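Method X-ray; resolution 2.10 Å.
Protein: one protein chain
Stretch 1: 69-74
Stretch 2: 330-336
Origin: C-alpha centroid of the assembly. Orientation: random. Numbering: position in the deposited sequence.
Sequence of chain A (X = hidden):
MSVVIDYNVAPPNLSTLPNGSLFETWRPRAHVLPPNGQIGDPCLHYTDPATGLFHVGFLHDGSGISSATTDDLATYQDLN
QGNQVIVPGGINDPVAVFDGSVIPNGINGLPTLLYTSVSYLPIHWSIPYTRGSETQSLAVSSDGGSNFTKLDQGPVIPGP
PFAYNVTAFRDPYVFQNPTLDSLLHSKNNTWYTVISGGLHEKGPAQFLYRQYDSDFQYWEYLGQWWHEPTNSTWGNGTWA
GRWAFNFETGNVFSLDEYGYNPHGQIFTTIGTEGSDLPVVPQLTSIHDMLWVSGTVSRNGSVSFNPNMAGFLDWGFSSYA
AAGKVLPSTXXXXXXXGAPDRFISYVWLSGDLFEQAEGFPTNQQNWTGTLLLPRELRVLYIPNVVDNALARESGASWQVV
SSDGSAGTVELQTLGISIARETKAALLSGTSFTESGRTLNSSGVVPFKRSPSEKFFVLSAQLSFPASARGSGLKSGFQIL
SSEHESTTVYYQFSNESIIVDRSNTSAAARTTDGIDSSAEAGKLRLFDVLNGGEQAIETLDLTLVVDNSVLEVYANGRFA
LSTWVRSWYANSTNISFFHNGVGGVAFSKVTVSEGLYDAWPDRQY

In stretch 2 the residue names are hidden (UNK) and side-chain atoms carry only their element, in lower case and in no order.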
ATOM      1  N   THR A  69     -13.078 -11.778 -27.381  1.00 22.85           N
ATOM      2  CA  THR A  69     -12.618 -13.136 -27.590  1.00 23.94           C
ATOM      3  C   THR A  69     -12.521 -13.456 -29.071  1.00 25.14           C
ATOM      4  O   THR A  69     -13.184 -12.819 -29.909  1.00 24.39           O
ATOM      5  CB  THR A  69     -13.548 -14.170 -26.931  1.00 24.92           C
ATOM      6  OG1 THR A  69     -14.871 -14.028 -27.453  1.00 23.35           O
ATOM      7  CG2 THR A  69     -13.584 -13.987 -25.396  1.00 25.23           C
ATOM      8  N   THR A  70     -11.675 -14.437 -29.380  1.00 24.70           N
ATOM      9  CA  THR A  70     -11.597 -14.999 -30.714  1.00 24.86           C
ATOM     10  C   THR A  70     -11.506 -16.528 -30.640  1.00 27.75           C
ATOM     11  O   THR A  70     -10.792 -17.073 -29.768  1.00 25.89           O
ATOM     12  CB  THR A  70     -10.439 -14.419 -31.508  1.00 25.19           C
ATOM     13  OG1 THR A  70     -10.409 -15.019 -32.809  1.00 24.15           O
ATOM     14  CG2 THR A  70      -9.090 -14.637 -30.828  1.00 26.39           C
ATOM     15  N   ASP A  71     -12.231 -17.209 -31.541  1.00 27.32           N
ATOM     16  CA  ASP A  71     -12.118 -18.661 -31.657  1.00 27.90           C
ATOM     17  C   ASP A  71     -11.308 -19.079 -32.853  1.00 29.20           C
ATOM     18  O   ASP A  71     -11.144 -20.280 -33.074  1.00 29.72           O
ATOM     19  CB  ASP A  71     -13.492 -19.351 -31.642  1.00 30.45           C
ATOM     20  CG  ASP A  71     -14.344 -19.039 -32.874  1.00 30.17           C
ATOM     21  OD1 ASP A  71     -13.813 -18.891 -33.976  1.00 30.79           O
ATOM     22  OD2 ASP A  71     -15.564 -18.954 -32.718  1.00 32.57           O
ATOM     23  N   ASP A  72     -10.793 -18.110 -33.620  1.00 26.60           N
ATOM     24  CA  ASP A  72     -10.061 -18.424 -34.848  1.00 28.33           C
ATOM     25  C   ASP A  72      -8.780 -17.609 -35.055  1.00 27.19           C
ATOM     26  O   ASP A  72      -8.019 -17.856 -36.010  1.00 26.52           O
ATOM     27  CB  ASP A  72     -11.023 -18.270 -36.054  1.00 29.91           C
ATOM     28  CG  ASP A  72     -11.602 -16.842 -36.170  1.00 30.65           C
ATOM     29  OD1 ASP A  72     -11.153 -15.939 -35.417  1.00 28.73           O
ATOM     30  OD2 ASP A  72     -12.503 -16.610 -37.001  1.00 30.87           O
ATOM     31  N   LEU A  73      -8.522 -16.654 -34.151  1.00 25.87           N
ATOM     32  CA  LEU A  73      -7.424 -15.693 -34.294  1.00 26.57           C
ATOM     33  C   LEU A  73      -7.491 -14.896 -35.611  1.00 25.20           C
ATOM     34  O   LEU A  73      -6.471 -14.542 -36.206  1.00 24.89           O
ATOM     35  CB  LEU A  73      -6.051 -16.344 -34.071  1.00 26.87           C
ATOM     36  CG  LEU A  73      -4.922 -15.380 -33.644  1.00 28.23           C
ATOM     37  CD1 LEU A  73      -5.159 -14.789 -32.248  1.00 29.29           C
ATOM     38  CD2 LEU A  73      -3.560 -16.054 -33.709  1.00 27.60           C
ATOM     39  N   ALA A  74      -8.720 -14.576 -35.996  1.00 25.12           N
ATOM     40  CA  ALA A  74      -8.995 -13.736 -37.169  1.00 26.19           C
ATOM     41  C   ALA A  74     -10.083 -12.743 -36.861  1.00 24.79           C
ATOM     42  O   ALA A  74      -9.901 -11.533 -37.064  1.00 26.35           O
ATOM     43  CB  ALA A  74      -9.393 -14.600 -38.354  1.00 27.47           C
ATOM     44  N   UNK A 330      -5.415 -24.534 -28.187  1.00 27.79           N
ATOM     45  CA  UNK A 330      -6.461 -23.508 -28.288  1.00 28.29           C
ATOM     46  C   UNK A 330      -7.436 -23.772 -29.430  1.00 29.09           C
ATOM     47  O   UNK A 330      -7.114 -24.500 -30.369  1.00 27.95           O
ATOM     48  o   UNK A 330      -5.298 -21.847 -29.698  1.00 27.25           O
ATOM     49  c   UNK A 330      -5.841 -22.106 -28.415  1.00 29.04           C
ATOM     50  N   UNK A 331      -8.636 -23.188 -29.342  1.00 29.32           N
ATOM     51  CA  UNK A 331      -9.578 -23.232 -30.448  1.00 31.61           C
ATOM     52  C   UNK A 331      -8.977 -22.741 -31.773  1.00 32.51           C
ATOM     53  O   UNK A 331      -9.042 -23.465 -32.762  1.00 32.42           O
ATOM     54  c   UNK A 331     -12.378 -24.505 -29.902  1.00 39.76           C
ATOM     55  c   UNK A 331     -11.874 -23.211 -29.251  1.00 37.75           C
ATOM     56  c   UNK A 331     -10.871 -22.489 -30.136  1.00 34.45           C
ATOM     57  c   UNK A 331     -13.035 -22.269 -28.932  1.00 36.86           C
ATOM     58  N   UNK A 332      -8.362 -21.538 -31.807  1.00 32.91           N
ATOM     59  CA  UNK A 332      -7.753 -21.132 -33.093  1.00 31.78           C
ATOM     60  C   UNK A 332      -6.697 -22.106 -33.621  1.00 31.96           C
ATOM     61  O   UNK A 332      -6.713 -22.466 -34.818  1.00 30.30           O
ATOM     62  c   UNK A 332      -7.687 -19.299 -31.519  1.00 33.99           C
ATOM     63  c   UNK A 332      -8.276 -20.480 -30.785  1.00 33.44           C
ATOM     64  c   UNK A 332      -7.085 -19.778 -32.794  1.00 33.15           C
ATOM     65  N   UNK A 333      -5.780 -22.494 -32.744  1.00 31.56           N
ATOM     66  CA  UNK A 333      -4.657 -23.368 -33.129  1.00 33.09           C
ATOM     67  C   UNK A 333      -5.090 -24.789 -33.557  1.00 31.99           C
ATOM     68  O   UNK A 333      -4.493 -25.378 -34.453  1.00 29.75           O
ATOM     69  c   UNK A 333      -3.645 -23.442 -31.989  1.00 32.70           C
ATOM     70  o   UNK A 333      -3.171 -22.147 -31.672  1.00 32.23           O
ATOM     71  N   UNK A 334      -6.115 -25.319 -32.897  1.00 33.01           N
ATOM     72  CA  UNK A 334      -6.731 -26.584 -33.277  1.00 35.63           C
ATOM     73  C   UNK A 334      -7.316 -26.514 -34.694  1.00 36.93           C
ATOM     74  O   UNK A 334      -7.138 -27.448 -35.475  1.00 37.09           O
ATOM     75  o   UNK A 334      -7.165 -27.196 -30.993  1.00 36.89           O
ATOM     76  c   UNK A 334      -7.803 -27.000 -32.255  1.00 37.36           C
ATOM     77  c   UNK A 334      -8.518 -28.309 -32.657  1.00 40.54           C
ATOM     78  N   UNK A 335      -7.967 -25.407 -35.051  1.00 35.11           N
ATOM     79  CA  UNK A 335      -8.484 -25.251 -36.422  1.00 34.33           C
ATOM     80  C   UNK A 335      -7.385 -25.097 -37.458  1.00 34.30           C
ATOM     81  O   UNK A 335      -7.505 -25.614 -38.558  1.00 36.94           O
ATOM     82  c   UNK A 335     -10.736 -24.255 -35.752  1.00 35.62           C
ATOM     83  c   UNK A 335      -9.452 -24.074 -36.541  1.00 34.26           C
ATOM     84  n   UNK A 335     -13.249 -21.756 -34.440  1.00 39.98           N
ATOM     85  c   UNK A 335     -12.465 -22.999 -34.492  1.00 39.09           C
ATOM     86  c   UNK A 335     -11.452 -22.930 -35.596  1.00 37.58           C
ATOM     87  N   UNK A 336      -6.329 -24.371 -37.142  1.00 31.71           N
ATOM     88  CA  UNK A 336      -5.326 -24.057 -38.146  1.00 31.78           C
ATOM     89  C   UNK A 336      -4.149 -25.023 -38.136  1.00 32.30           C
ATOM     90  O   UNK A 336      -3.257 -24.910 -38.962  1.00 34.22           O
ATOM     91  o   UNK A 336      -4.109 -22.596 -36.676  1.00 32.41           O
ATOM     92  c   UNK A 336      -4.804 -22.646 -37.910  1.00 31.47           C
TER
HETATM   93  O   HOH W   1      -8.318 -20.677 -36.351  1.00 26.77           O

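Position 330 carries two side-chain atoms, one carbon and then one oxygen, and neither comes near stretch 1: its oxygen stays 6.9 Å from O of D71, the nearest atom of stretch 1. A lone hydroxyl on CB identifies serine, S330. It occupies the N-cap position, and its backbone O accepts a hydrogen bond from the backbone N of 334 at 2.8 Å, the first turn of the helix.

Position 331 has four carbons, forked at the second, with no heteroatom. Its CA-to-CB bond points toward stretch 1, and one terminal carbon of the fork lies 4.0 Å from CB of D71. A fork at the second carbon, rather than at CB, is leucine, L331, with chi1 at -78° (m) and chi2 at 174° (t).

At 332, three carbons close a ring onto the backbone N. CB lies 3.6 Å from C of D72 and 3.8 Å from CB of L73. The closed ring means proline, P332, with a C-gamma exo pucker. Its N is 3.3 Å from O of D71, yet this is no hydrogen bond, because a proline nitrogen within a chain has no hydrogen to share.

Position 333 again shows one carbon and one oxygen, and its CA-to-CB bond points away from stretch 1. It is S333, whose OG accepts a hydrogen bond from OG of S330 at 2.9 Å.

Position 334 has a CB bearing one oxygen and one carbon, and its CB, the nearest side-chain atom, stays 7.5 Å from O of D71. This branching is threonine, T334; its OG1 donates to O of S330 at 2.8 Å.

Position 335 extends four carbons in a row to a nitrogen, which sits 2.9 Å from O of D71 and 3.0 Å from OD1 of D71. An unbranched chain of this length ending in nitrogen is lysine, K335; chi2 to chi4 are all t, so the chain is extended beyond its m chi1.

Position 336 has one carbon and one oxygen, and its CB comes no closer than 6.1 Å to O of D72: S336.

The contact therefore combines packing with a polar clamp. P332 fits against the backbone at D72 and L73, and the nearest CA pair, D72 with P332, is 4.0 Å apart. K335 holds D71 twice, NZ donating a hydrogen bond to its O and forming a salt bridge with its OD1. A water adds a bridge, donating to O of D72 and O of P332, each at 2.9 Å. Within stretch 1, OG1 of T70 accepts from N of D72 at 3.2 Å, bracing the turn that faces the helix.

Stretch 2 330-336: SLPSTKS
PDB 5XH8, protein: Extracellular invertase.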